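Long-range contacts in porin B (Pseudomonas putida, PDB 4GEY), which forms a beta-barrel channel in the outer membrane through which sugars, probably glucose among them, are taken up: residues W86-K92 / Q133-K139; N159-F165 / L312-F316; L248-R253 / V294-T300. The protein carries 2 engineered substitutions. One frame throughout, in Å; residues are numbered along the deposited sequence.

Contact 1 of 3, residues W86-K92 / Q133-K139; sequences WHDAEFK and QMWIKQK. With C8E ((hydroxyethyloxy)tri(ethyloxy)octane), chain G.
In the wall of an outer-membrane beta-barrel, neighbouring strands form antiparallel ladders with one lipid-facing and one channel-facing side, and this pairing of the OprB-family porin is a worked example. Strand 89-92 runs at 166° to strand 133-139, their axes 4.6 Å apart, both extended. Ala89-Gln138 and Phe91-Ile136 are non-hydrogen-bonded pairs; Glu90-Lys137 and Lys92-Trp135 are hydrogen-bonded ones. Glu90 N reaches Lys137 O at 2.9 Å and Lys137 N returns to Glu90 O at 2.8 Å; Lys92 N to Trp135 O (2.8 Å) and Trp135 N to Lys92 O (3.0 Å) repeat the scheme. At the Asp88 end, where the first segment is still loop, Lys139 N donates to Asp88 O (3.1 Å) and Gln138 NE2 to His87 O (3.0 Å), while Gln138 OE1 accepts from Tyr140.

Detergent marks the outer side, which carries Ala89, Phe91, Ile136 and Gln138. Trp86 (chi1 m) meets Ile136 CD1 with its ring edge, CZ3 to CD1 3.7 Å, and takes C8E atom C8 over one face, CE2 to C8 3.4 Å. Phe91 CZ touches Met134 CG at 3.8 Å.

On the inner side, Glu90 OE1 and Lys137 NZ form a long salt bridge (3.8 Å). Gln133 NE2 is bound to Glu156, leaving OE1 to accept from Lys92 NZ at 2.8 Å, and Lys92 CB lies 3.6 Å above the centroid of the Trp135 six-membered ring (chi1 p), 11° off its normal.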
loop_
_atom_site.group_PDB
_atom_site.type_symbol
_atom_site.label_atom_id
_atom_site.label_comp_id
_atom_site.label_asym_id
_atom_site.label_seq_id
_atom_site.Cartn_x
_atom_site.Cartn_y
_atom_site.Cartn_z
ATOM N N TRP A 86 0.980 8.026 -32.071
ATOM C CA TRP A 86 0.725 6.635 -31.695
ATOM C C TRP A 86 -0.671 6.465 -31.086
ATOM O O TRP A 86 -0.914 6.919 -29.970
ATOM C CB TRP A 86 1.797 6.131 -30.712
ATOM C CG TRP A 86 3.201 6.205 -31.250
ATOM C CD1 TRP A 86 3.583 6.627 -32.493
ATOM C CD2 TRP A 86 4.410 5.845 -30.565
ATOM N NE1 TRP A 86 4.950 6.558 -32.621
ATOM C CE2 TRP A 86 5.482 6.084 -31.452
ATOM C CE3 TRP A 86 4.692 5.354 -29.285
ATOM C CZ2 TRP A 86 6.807 5.843 -31.106
ATOM C CZ3 TRP A 86 6.010 5.121 -28.940
ATOM C CH2 TRP A 86 7.052 5.365 -29.849
ATOM N N HIS A 87 -1.571 5.797 -31.811
ATOM C CA HIS A 87 -2.982 5.692 -31.412
ATOM C C HIS A 87 -3.175 5.092 -30.012
ATOM O O HIS A 87 -2.592 4.051 -29.694
ATOM C CB HIS A 87 -3.811 4.943 -32.472
ATOM C CG HIS A 87 -5.295 5.014 -32.241
ATOM N ND1 HIS A 87 -6.062 3.897 -31.977
ATOM C CD2 HIS A 87 -6.147 6.067 -32.215
ATOM C CE1 HIS A 87 -7.322 4.260 -31.805
ATOM N NE2 HIS A 87 -7.400 5.573 -31.942
ATOM N N ASP A 88 -4.045 5.735 -29.225
ATOM C CA ASP A 88 -4.000 5.704 -27.755
ATOM C C ASP A 88 -2.787 5.026 -27.149
ATOM O O ASP A 88 -2.815 3.854 -26.790
ATOM C CB ASP A 88 -5.295 5.229 -27.079
ATOM C CG ASP A 88 -6.239 4.547 -28.019
ATOM O OD1 ASP A 88 -5.767 3.887 -28.963
ATOM O OD2 ASP A 88 -7.461 4.661 -27.795
ATOM N N ALA A 89 -1.714 5.796 -27.073
ATOM C CA ALA A 89 -0.518 5.397 -26.373
ATOM C C ALA A 89 -0.268 6.445 -25.299
ATOM O O ALA A 89 -0.674 7.594 -25.447
ATOM C CB ALA A 89 0.656 5.317 -27.334
ATOM N N GLU A 90 0.377 6.037 -24.213
ATOM C CA GLU A 90 0.678 6.921 -23.095
ATOM C C GLU A 90 2.043 6.562 -22.551
ATOM O O GLU A 90 2.392 5.384 -22.487
ATOM C CB GLU A 90 -0.339 6.753 -21.963
ATOM C CG GLU A 90 -1.789 6.855 -22.372
ATOM C CD GLU A 90 -2.732 6.578 -21.221
ATOM O OE1 GLU A 90 -2.284 6.641 -20.052
ATOM O OE2 GLU A 90 -3.920 6.292 -21.487
ATOM N N PHE A 91 2.812 7.576 -22.163
ATOM C CA PHE A 91 4.044 7.354 -21.420
ATOM C C PHE A 91 3.936 8.035 -20.072
ATOM O O PHE A 91 3.362 9.124 -19.957
ATOM C CB PHE A 91 5.262 7.892 -22.174
ATOM C CG PHE A 91 6.558 7.754 -21.413
ATOM C CD1 PHE A 91 7.267 6.559 -21.435
ATOM C CD2 PHE A 91 7.065 8.816 -20.680
ATOM C CE1 PHE A 91 8.455 6.426 -20.737
ATOM C CE2 PHE A 91 8.246 8.691 -19.984
ATOM C CZ PHE A 91 8.945 7.494 -20.010
ATOM N N LYS A 92 4.495 7.404 -19.049
ATOM C CA LYS A 92 4.484 8.009 -17.726
ATOM C C LYS A 92 5.831 7.902 -17.035
ATOM O O LYS A 92 6.389 6.818 -16.912
ATOM C CB LYS A 92 3.404 7.383 -16.860
ATOM C CG LYS A 92 3.382 7.931 -15.457
ATOM C CD LYS A 92 3.086 9.417 -15.448
ATOM C CE LYS A 92 3.060 9.947 -14.021
ATOM N NZ LYS A 92 2.032 9.260 -13.212
ATOM N N GLN A 133 7.980 5.287 -11.487
ATOM C CA GLN A 133 7.235 4.857 -12.670
ATOM C C GLN A 133 7.994 5.236 -13.925
ATOM O O GLN A 133 8.532 6.345 -14.030
ATOM C CB GLN A 133 5.847 5.510 -12.751
ATOM C CG GLN A 133 4.830 5.100 -11.696
ATOM C CD GLN A 133 3.558 5.930 -11.790
ATOM O OE1 GLN A 133 3.576 7.087 -12.237
ATOM N NE2 GLN A 133 2.444 5.339 -11.386
HETATM N N MSE A 134 8.027 4.308 -14.877
HETATM C CA MSE A 134 8.503 4.592 -16.227
HETATM C C MSE A 134 7.902 3.571 -17.167
HETATM O O MSE A 134 8.412 2.463 -17.307
HETATM C CB MSE A 134 10.017 4.537 -16.327
HETATM C CG MSE A 134 10.531 4.884 -17.723
HETATM SE SE MSE A 134 12.485 4.714 -17.824
HETATM C CE MSE A 134 12.679 2.759 -17.835
ATOM N N TRP A 135 6.802 3.936 -17.803
ATOM C CA TRP A 135 6.114 2.973 -18.620
ATOM C C TRP A 135 5.376 3.551 -19.807
ATOM O O TRP A 135 4.926 4.694 -19.794
ATOM C CB TRP A 135 5.186 2.108 -17.768
ATOM C CG TRP A 135 4.195 2.813 -16.866
ATOM C CD1 TRP A 135 4.237 2.875 -15.500
ATOM C CD2 TRP A 135 2.991 3.489 -17.252
ATOM N NE1 TRP A 135 3.147 3.562 -15.018
ATOM C CE2 TRP A 135 2.368 3.949 -16.073
ATOM C CE3 TRP A 135 2.390 3.767 -18.476
ATOM C CZ2 TRP A 135 1.181 4.665 -16.086
ATOM C CZ3 TRP A 135 1.210 4.480 -18.480
ATOM C CH2 TRP A 135 0.622 4.921 -17.295
ATOM N N ILE A 136 5.273 2.729 -20.842
ATOM C CA ILE A 136 4.525 3.065 -22.037
ATOM C C ILE A 136 3.318 2.138 -22.073
ATOM O O ILE A 136 3.380 1.005 -21.593
ATOM C CB ILE A 136 5.405 2.911 -23.292
ATOM C CG1 ILE A 136 4.638 3.274 -24.560
ATOM C CG2 ILE A 136 5.969 1.506 -23.390
ATOM C CD1 ILE A 136 5.488 3.171 -25.810
ATOM N N LYS A 137 2.210 2.631 -22.603
ATOM C CA LYS A 137 0.975 1.858 -22.617
ATOM C C LYS A 137 0.191 2.080 -23.906
ATOM O O LYS A 137 0.066 3.207 -24.356
ATOM C CB LYS A 137 0.116 2.247 -21.415
ATOM C CG LYS A 137 -1.266 1.625 -21.417
ATOM C CD LYS A 137 -1.908 1.749 -20.053
ATOM C CE LYS A 137 -2.743 2.984 -19.947
ATOM N NZ LYS A 137 -2.959 3.274 -18.511
ATOM N N GLN A 138 -0.333 1.014 -24.506
ATOM C CA GLN A 138 -1.175 1.179 -25.688
ATOM C C GLN A 138 -2.454 0.333 -25.626
ATOM O O GLN A 138 -2.443 -0.807 -25.161
ATOM C CB GLN A 138 -0.376 0.894 -26.970
ATOM C CG GLN A 138 -1.081 1.338 -28.257
ATOM C CD GLN A 138 -0.172 1.305 -29.489
ATOM O OE1 GLN A 138 0.437 0.283 -29.811
ATOM N NE2 GLN A 138 -0.079 2.439 -30.180
ATOM N N LYS A 139 -3.562 0.897 -26.085
ATOM C CA LYS A 139 -4.802 0.133 -26.171
ATOM C C LYS A 139 -5.089 -0.264 -27.622
ATOM O O LYS A 139 -4.582 0.355 -28.551
ATOM C CB LYS A 139 -5.974 0.902 -25.555
ATOM C CG LYS A 139 -5.663 1.519 -24.192
ATOM C CD LYS A 139 -6.933 1.823 -23.409
ATOM C CE LYS A 139 -6.843 3.130 -22.642
ATOM N NZ LYS A 139 -7.659 4.167 -23.326
HETATM C C1 C8E G . 3.275 -1.528 -25.647
HETATM C C2 C8E G . 3.970 -0.372 -26.360
HETATM C C3 C8E G . 3.624 -0.309 -27.846
HETATM C C4 C8E G . 4.060 1.031 -28.443
HETATM C C5 C8E G . 4.376 0.947 -29.941
HETATM C C6 C8E G . 3.530 1.947 -30.727
HETATM C C7 C8E G . 3.759 1.877 -32.231
HETATM C C8 C8E G . 4.633 3.028 -32.725
HETATM O O9 C8E G . 4.588 3.117 -34.140
HETATM C C10 C8E G . 3.310 3.509 -34.600
HETATM C C11 C8E G . 3.362 3.908 -36.067
HETATM O O12 C8E G . 2.113 4.463 -36.423
#

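Contact 2 of 3, residues N159-F165 / L312-F316; sequences NSFPCDF and LFANF
A loop folded into a porin barrel can be held to the wall by aromatic rings and by water, and both occur here. Segment 159-165 has no regular structure, and its end-to-end direction makes 124° with that of strand residues 313-315; the nearest CA atoms, Phe161 and Asn315, are 8.9 Å apart. Phe161 (chi1 t, chi2 74°) turns its edge to the face of Phe313 (chi1 p, chi2 81°), centroids 5.4 Å apart and planes at 61°, with CZ to CD1 at 3.6 Å. Phe165 (chi1 m) completes the cluster, its CE1 3.5 Å from Phe313 CZ. Asn315 (chi1 m) lays ND2 over the Phe161 ring, 3.4 Å from CE1, and gives that nitrogen to Gln331. Asn159 (chi1 t) hydrogen-bonds through OD1 to Ser173, while water 1 joins its ND2 to Asn315 OD1, 3.0 Å from each; water 2 joins Asn159 O (3.1 Å) to Asn315 OD1 (2.8 Å). The Cys163-Cys171 disulfide ties the loop to itself, while strand 309-319 runs between strands 282-298 and 326-337 and Phe165 reaches across to Tyr395 of strand 388-399.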
loop_
_atom_site.group_PDB
_atom_site.type_symbol
_atom_site.label_atom_id
_atom_site.label_comp_id
_atom_site.label_asym_id
_atom_site.label_seq_id
_atom_site.Cartn_x
_atom_site.Cartn_y
_atom_site.Cartn_z
ATOM N N ASN A 159 -4.881 -5.295 -7.172
ATOM C CA ASN A 159 -5.214 -5.217 -5.747
ATOM C C ASN A 159 -5.221 -3.756 -5.295
ATOM O O ASN A 159 -4.976 -3.438 -4.134
ATOM C CB ASN A 159 -4.199 -6.060 -4.951
ATOM C CG ASN A 159 -4.506 -6.132 -3.458
ATOM O OD1 ASN A 159 -3.608 -6.003 -2.623
ATOM N ND2 ASN A 159 -5.769 -6.335 -3.119
ATOM N N SER A 160 -5.489 -2.863 -6.240
ATOM C CA SER A 160 -5.399 -1.426 -5.992
ATOM C C SER A 160 -6.460 -0.936 -5.021
ATOM O O SER A 160 -7.613 -1.357 -5.096
ATOM C CB SER A 160 -5.517 -0.665 -7.304
ATOM O OG SER A 160 -4.608 -1.151 -8.254
ATOM N N PHE A 161 -6.053 -0.039 -4.124
ATOM C CA PHE A 161 -6.929 0.559 -3.103
ATOM C C PHE A 161 -6.389 1.973 -2.859
ATOM O O PHE A 161 -5.188 2.181 -2.964
ATOM C CB PHE A 161 -6.886 -0.290 -1.819
ATOM C CG PHE A 161 -7.897 0.120 -0.762
ATOM C CD1 PHE A 161 -9.250 -0.163 -0.919
ATOM C CD2 PHE A 161 -7.485 0.765 0.403
ATOM C CE1 PHE A 161 -10.169 0.213 0.047
ATOM C CE2 PHE A 161 -8.397 1.139 1.379
ATOM C CZ PHE A 161 -9.741 0.871 1.203
ATOM N N PRO A 162 -7.268 2.952 -2.553
ATOM C CA PRO A 162 -6.806 4.343 -2.374
ATOM C C PRO A 162 -5.912 4.527 -1.153
ATOM O O PRO A 162 -5.629 3.584 -0.406
ATOM C CB PRO A 162 -8.107 5.135 -2.179
ATOM C CG PRO A 162 -9.176 4.295 -2.780
ATOM C CD PRO A 162 -8.739 2.854 -2.538
ATOM N N CYS A 163 -5.477 5.755 -0.932
ATOM C CA CYS A 163 -4.546 6.018 0.153
ATOM C C CYS A 163 -4.868 7.329 0.854
ATOM O O CYS A 163 -4.055 8.259 0.869
ATOM C CB CYS A 163 -3.110 6.044 -0.361
ATOM S SG CYS A 163 -1.894 5.982 0.960
ATOM N N ASP A 164 -6.057 7.391 1.439
ATOM C CA ASP A 164 -6.450 8.570 2.187
ATOM C C ASP A 164 -6.152 8.413 3.680
ATOM O O ASP A 164 -5.791 9.395 4.344
ATOM C CB ASP A 164 -7.911 8.924 1.931
ATOM C CG ASP A 164 -8.121 9.553 0.566
ATOM O OD1 ASP A 164 -7.172 10.198 0.062
ATOM O OD2 ASP A 164 -9.230 9.401 -0.004
ATOM N N PHE A 165 -6.289 7.187 4.198
ATOM C CA PHE A 165 -5.979 6.898 5.600
ATOM C C PHE A 165 -4.475 7.096 5.838
ATOM O O PHE A 165 -3.697 7.116 4.897
ATOM C CB PHE A 165 -6.392 5.470 5.983
ATOM C CG PHE A 165 -7.879 5.282 6.160
ATOM C CD1 PHE A 165 -8.697 4.997 5.068
ATOM C CD2 PHE A 165 -8.458 5.364 7.424
ATOM C CE1 PHE A 165 -10.064 4.822 5.228
ATOM C CE2 PHE A 165 -9.834 5.194 7.596
ATOM C CZ PHE A 165 -10.635 4.920 6.502
ATOM N N LEU A 312 -18.873 2.196 1.770
ATOM C CA LEU A 312 -18.316 1.112 2.575
ATOM C C LEU A 312 -17.130 0.511 1.850
ATOM O O LEU A 312 -17.045 0.594 0.626
ATOM C CB LEU A 312 -19.351 0.018 2.823
ATOM C CG LEU A 312 -20.647 0.443 3.506
ATOM C CD1 LEU A 312 -21.463 -0.774 3.934
ATOM C CD2 LEU A 312 -20.347 1.365 4.682
ATOM N N PHE A 313 -16.206 -0.089 2.591
ATOM C CA PHE A 313 -15.101 -0.794 1.951
ATOM C C PHE A 313 -14.639 -1.982 2.761
ATOM O O PHE A 313 -14.803 -2.012 3.983
ATOM C CB PHE A 313 -13.915 0.141 1.635
ATOM C CG PHE A 313 -13.231 0.724 2.855
ATOM C CD1 PHE A 313 -12.288 -0.005 3.564
ATOM C CD2 PHE A 313 -13.506 2.021 3.271
ATOM C CE1 PHE A 313 -11.650 0.533 4.671
ATOM C CE2 PHE A 313 -12.864 2.569 4.383
ATOM C CZ PHE A 313 -11.933 1.819 5.080
ATOM N N ALA A 314 -14.037 -2.946 2.064
ATOM C CA ALA A 314 -13.473 -4.136 2.697
ATOM C C ALA A 314 -12.337 -4.728 1.883
ATOM O O ALA A 314 -12.319 -4.649 0.659
ATOM C CB ALA A 314 -14.542 -5.179 2.936
ATOM N N ASN A 315 -11.377 -5.307 2.590
ATOM C CA ASN A 315 -10.252 -6.003 1.986
ATOM C C ASN A 315 -10.032 -7.305 2.746
ATOM O O ASN A 315 -10.130 -7.350 3.974
ATOM C CB ASN A 315 -8.983 -5.154 2.069
ATOM C CG ASN A 315 -8.901 -4.096 0.981
ATOM O OD1 ASN A 315 -8.327 -4.325 -0.087
ATOM N ND2 ASN A 315 -9.444 -2.917 1.261
ATOM N N PHE A 316 -9.749 -8.364 2.009
ATOM C CA PHE A 316 -9.423 -9.655 2.588
ATOM C C PHE A 316 -8.213 -10.177 1.838
ATOM O O PHE A 316 -8.023 -9.914 0.647
ATOM C CB PHE A 316 -10.586 -10.650 2.461
ATOM C CG PHE A 316 -11.872 -10.161 3.058
ATOM C CD1 PHE A 316 -12.772 -9.419 2.299
ATOM C CD2 PHE A 316 -12.183 -10.431 4.379
ATOM C CE1 PHE A 316 -13.960 -8.957 2.853
ATOM C CE2 PHE A 316 -13.376 -9.976 4.944
ATOM C CZ PHE A 316 -14.260 -9.238 4.183
HETATM O O HOH W 1 -6.835 -6.907 -0.421
HETATM O O HOH W 2 -5.821 -3.812 -1.186
#

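Contact 3 of 3, residues L248-R253 / V294-T300; sequences LPGEYR and VAQQQVT. With C8E ((hydroxyethyloxy)tri(ethyloxy)octane), chain J.
Tyr252 OH donates to Gln297 OE1 over a very short 2.5 Å, and Arg253 NE meets Glu251 OE2 in a 3.0 Å salt bridge along its own strand while Arg253 NH1 pairs with Glu238. The chi2 p bend of Gln297 (chi1 t) lets its amide serve both strands: NE2 donates to Gln298 O at 3.1 Å and, weakly, to Leu248 O at 3.2 Å. A glycine opposite makes room for this amide, since a beta carbon on Gly250 would lie 2.0 Å from Gln297 OE1.

Between these two sets of side chains, Tyr252 and Gln297 on one face and Glu251 and Arg253 on the other, runs an antiparallel ladder, strands 248-253 and 294-298 at 172° with axes 4.6 Å apart. Glu251-Gln296 and Arg253-Val294 are hydrogen-bonded pairs, Gly250-Gln297 and Tyr252-Ala295 non-hydrogen-bonded ones. Glu251 N to Gln296 O is 2.8 Å and Gln296 N to Glu251 O 3.0 Å; Arg253 N to Val294 O is 2.7 Å and Val294 N to Arg253 O 3.0 Å. Gln298 N to Pro249 O, 3.1 Å, extends the series.

Packing completes it. Tyr252 (chi1 m) sets CD2 3.5 Å from Ala295 CB, Leu248 CD1 lies 3.5 Å from Val299 C, and detergent atom C19 comes within 3.6 Å of Gln297 CB. The side chains of Val294 and Gln296 instead meet the inward loop at Phe161 and Pro162. One face toward detergent, the other toward the barrel interior: this is the two-sided strand pairing of an outer-membrane porin.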
loop_
_atom_site.group_PDB
_atom_site.type_symbol
_atom_site.label_atom_id
_atom_site.label_comp_id
_atom_site.label_asym_id
_atom_site.label_seq_id
_atom_site.Cartn_x
_atom_site.Cartn_y
_atom_site.Cartn_z
ATOM N N LEU A 248 -25.510 3.860 -7.745
ATOM C CA LEU A 248 -24.270 4.237 -7.070
ATOM C C LEU A 248 -23.091 3.314 -7.439
ATOM O O LEU A 248 -23.226 2.090 -7.480
ATOM C CB LEU A 248 -24.489 4.289 -5.555
ATOM C CG LEU A 248 -25.676 5.154 -5.115
ATOM C CD1 LEU A 248 -25.945 4.971 -3.641
ATOM C CD2 LEU A 248 -25.458 6.632 -5.436
ATOM N N PRO A 249 -21.924 3.913 -7.710
ATOM C CA PRO A 249 -20.718 3.189 -8.131
ATOM C C PRO A 249 -20.114 2.269 -7.068
ATOM O O PRO A 249 -19.968 2.645 -5.906
ATOM C CB PRO A 249 -19.727 4.321 -8.443
ATOM C CG PRO A 249 -20.192 5.473 -7.626
ATOM C CD PRO A 249 -21.690 5.362 -7.592
ATOM N N GLY A 250 -19.743 1.066 -7.491
ATOM C CA GLY A 250 -18.943 0.171 -6.675
ATOM C C GLY A 250 -17.792 -0.408 -7.483
ATOM O O GLY A 250 -17.715 -0.227 -8.699
ATOM N N GLU A 251 -16.897 -1.113 -6.807
ATOM C CA GLU A 251 -15.800 -1.803 -7.473
ATOM C C GLU A 251 -15.393 -3.056 -6.694
ATOM O O GLU A 251 -15.017 -2.984 -5.527
ATOM C CB GLU A 251 -14.612 -0.858 -7.641
ATOM C CG GLU A 251 -13.449 -1.454 -8.401
ATOM C CD GLU A 251 -12.186 -0.630 -8.251
ATOM O OE1 GLU A 251 -12.144 0.501 -8.786
ATOM O OE2 GLU A 251 -11.243 -1.108 -7.584
ATOM N N TYR A 252 -15.480 -4.208 -7.338
ATOM C CA TYR A 252 -15.156 -5.461 -6.673
ATOM C C TYR A 252 -14.013 -6.160 -7.393
ATOM O O TYR A 252 -14.065 -6.339 -8.602
ATOM C CB TYR A 252 -16.403 -6.358 -6.585
ATOM C CG TYR A 252 -17.547 -5.687 -5.859
ATOM C CD1 TYR A 252 -18.428 -4.859 -6.540
ATOM C CD2 TYR A 252 -17.728 -5.850 -4.493
ATOM C CE1 TYR A 252 -19.455 -4.229 -5.900
ATOM C CE2 TYR A 252 -18.769 -5.219 -3.835
ATOM C CZ TYR A 252 -19.625 -4.410 -4.552
ATOM O OH TYR A 252 -20.661 -3.760 -3.936
ATOM N N ARG A 253 -12.983 -6.536 -6.642
ATOM C CA ARG A 253 -11.792 -7.172 -7.195
ATOM C C ARG A 253 -11.592 -8.544 -6.612
ATOM O O ARG A 253 -11.696 -8.716 -5.396
ATOM C CB ARG A 253 -10.531 -6.379 -6.848
ATOM C CG ARG A 253 -10.502 -4.947 -7.339
ATOM C CD ARG A 253 -9.095 -4.399 -7.278
ATOM N NE ARG A 253 -9.011 -3.084 -7.899
ATOM C CZ ARG A 253 -8.308 -2.802 -8.990
ATOM N NH1 ARG A 253 -7.599 -3.741 -9.599
ATOM N NH2 ARG A 253 -8.315 -1.561 -9.461
ATOM N N VAL A 294 -10.972 -7.163 -2.979
ATOM C CA VAL A 294 -11.191 -5.773 -2.623
ATOM C C VAL A 294 -12.598 -5.413 -3.012
ATOM O O VAL A 294 -13.035 -5.705 -4.125
ATOM C CB VAL A 294 -10.252 -4.816 -3.349
ATOM C CG1 VAL A 294 -10.237 -3.467 -2.615
ATOM C CG2 VAL A 294 -8.853 -5.409 -3.431
ATOM N N ALA A 295 -13.310 -4.784 -2.091
ATOM C CA ALA A 295 -14.651 -4.350 -2.378
ATOM C C ALA A 295 -14.841 -2.930 -1.867
ATOM O O ALA A 295 -14.432 -2.602 -0.759
ATOM C CB ALA A 295 -15.647 -5.295 -1.749
ATOM N N GLN A 296 -15.441 -2.088 -2.699
ATOM C CA GLN A 296 -15.775 -0.724 -2.321
ATOM C C GLN A 296 -17.124 -0.408 -2.928
ATOM O O GLN A 296 -17.361 -0.686 -4.097
ATOM C CB GLN A 296 -14.745 0.253 -2.869
ATOM C CG GLN A 296 -13.317 0.018 -2.419
ATOM C CD GLN A 296 -12.359 0.969 -3.110
ATOM O OE1 GLN A 296 -11.701 0.606 -4.088
ATOM N NE2 GLN A 296 -12.290 2.205 -2.616
ATOM N N GLN A 297 -18.009 0.185 -2.144
ATOM C CA GLN A 297 -19.348 0.463 -2.621
ATOM C C GLN A 297 -19.913 1.737 -2.019
ATOM O O GLN A 297 -19.883 1.928 -0.810
ATOM C CB GLN A 297 -20.255 -0.707 -2.274
ATOM C CG GLN A 297 -21.656 -0.568 -2.790
ATOM C CD GLN A 297 -21.692 -0.584 -4.299
ATOM O OE1 GLN A 297 -21.265 -1.554 -4.929
ATOM N NE2 GLN A 297 -22.177 0.504 -4.890
ATOM N N GLN A 298 -20.430 2.616 -2.865
ATOM C CA GLN A 298 -21.204 3.740 -2.370
ATOM C C GLN A 298 -22.623 3.249 -2.088
ATOM O O GLN A 298 -23.265 2.681 -2.953
ATOM C CB GLN A 298 -21.218 4.892 -3.381
ATOM C CG GLN A 298 -21.803 6.197 -2.834
ATOM C CD GLN A 298 -21.720 7.371 -3.820
ATOM O OE1 GLN A 298 -20.932 7.358 -4.777
ATOM N NE2 GLN A 298 -22.540 8.397 -3.580
ATOM N N VAL A 299 -23.109 3.465 -0.873
ATOM C CA VAL A 299 -24.434 2.983 -0.516
ATOM C C VAL A 299 -25.504 4.071 -0.331
ATOM O O VAL A 299 -26.696 3.774 -0.424
ATOM C CB VAL A 299 -24.401 1.997 0.684
ATOM C CG1 VAL A 299 -23.606 0.757 0.311
ATOM C CG2 VAL A 299 -23.814 2.645 1.916
ATOM N N THR A 300 -25.105 5.322 -0.100
ATOM C CA THR A 300 -26.089 6.428 -0.082
ATOM C C THR A 300 -25.660 7.652 -0.883
ATOM O O THR A 300 -24.473 7.892 -1.094
ATOM C CB THR A 300 -26.455 6.909 1.339
ATOM O OG1 THR A 300 -25.291 7.435 1.983
ATOM C CG2 THR A 300 -27.046 5.785 2.179
HETATM C C13 C8E J . -27.007 -2.763 -0.597
HETATM C C14 C8E J . -25.716 -3.530 -0.301
HETATM O O15 C8E J . -24.646 -2.939 -1.009
HETATM C C16 C8E J . -23.519 -3.772 -1.167
HETATM C C17 C8E J . -22.673 -3.734 0.094
HETATM O O18 C8E J . -21.356 -4.073 -0.274
HETATM C C19 C8E J . -20.367 -3.226 0.278
HETATM C C20 C8E J . -19.016 -3.932 0.185
HETATM O O21 C8E J . -18.067 -3.337 1.043
#

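How the contacts relate
Read from the N terminus, contact 1 comes first: it joins strands 89-100 and 129-140 and brings the 40 residues between them back to the barrel wall before the others begin. Contact 2 then opens at 159-165 and closes only at 312-316, bringing the inward loop against the barrel wall at strand 309-319. Contact 3, which joins strands 248-259 and 282-298, lies wholly within that span. Contacts 2 and 3 touch, centres about 10 Å apart, because strands 282-298 and 309-319 are sheet neighbours: Leu312 N lies 2.8 Å from Gln297 O, a probable hydrogen bond. Contact 1 shares the sheet but stands apart, its centre about 26 Å from that of contact 2.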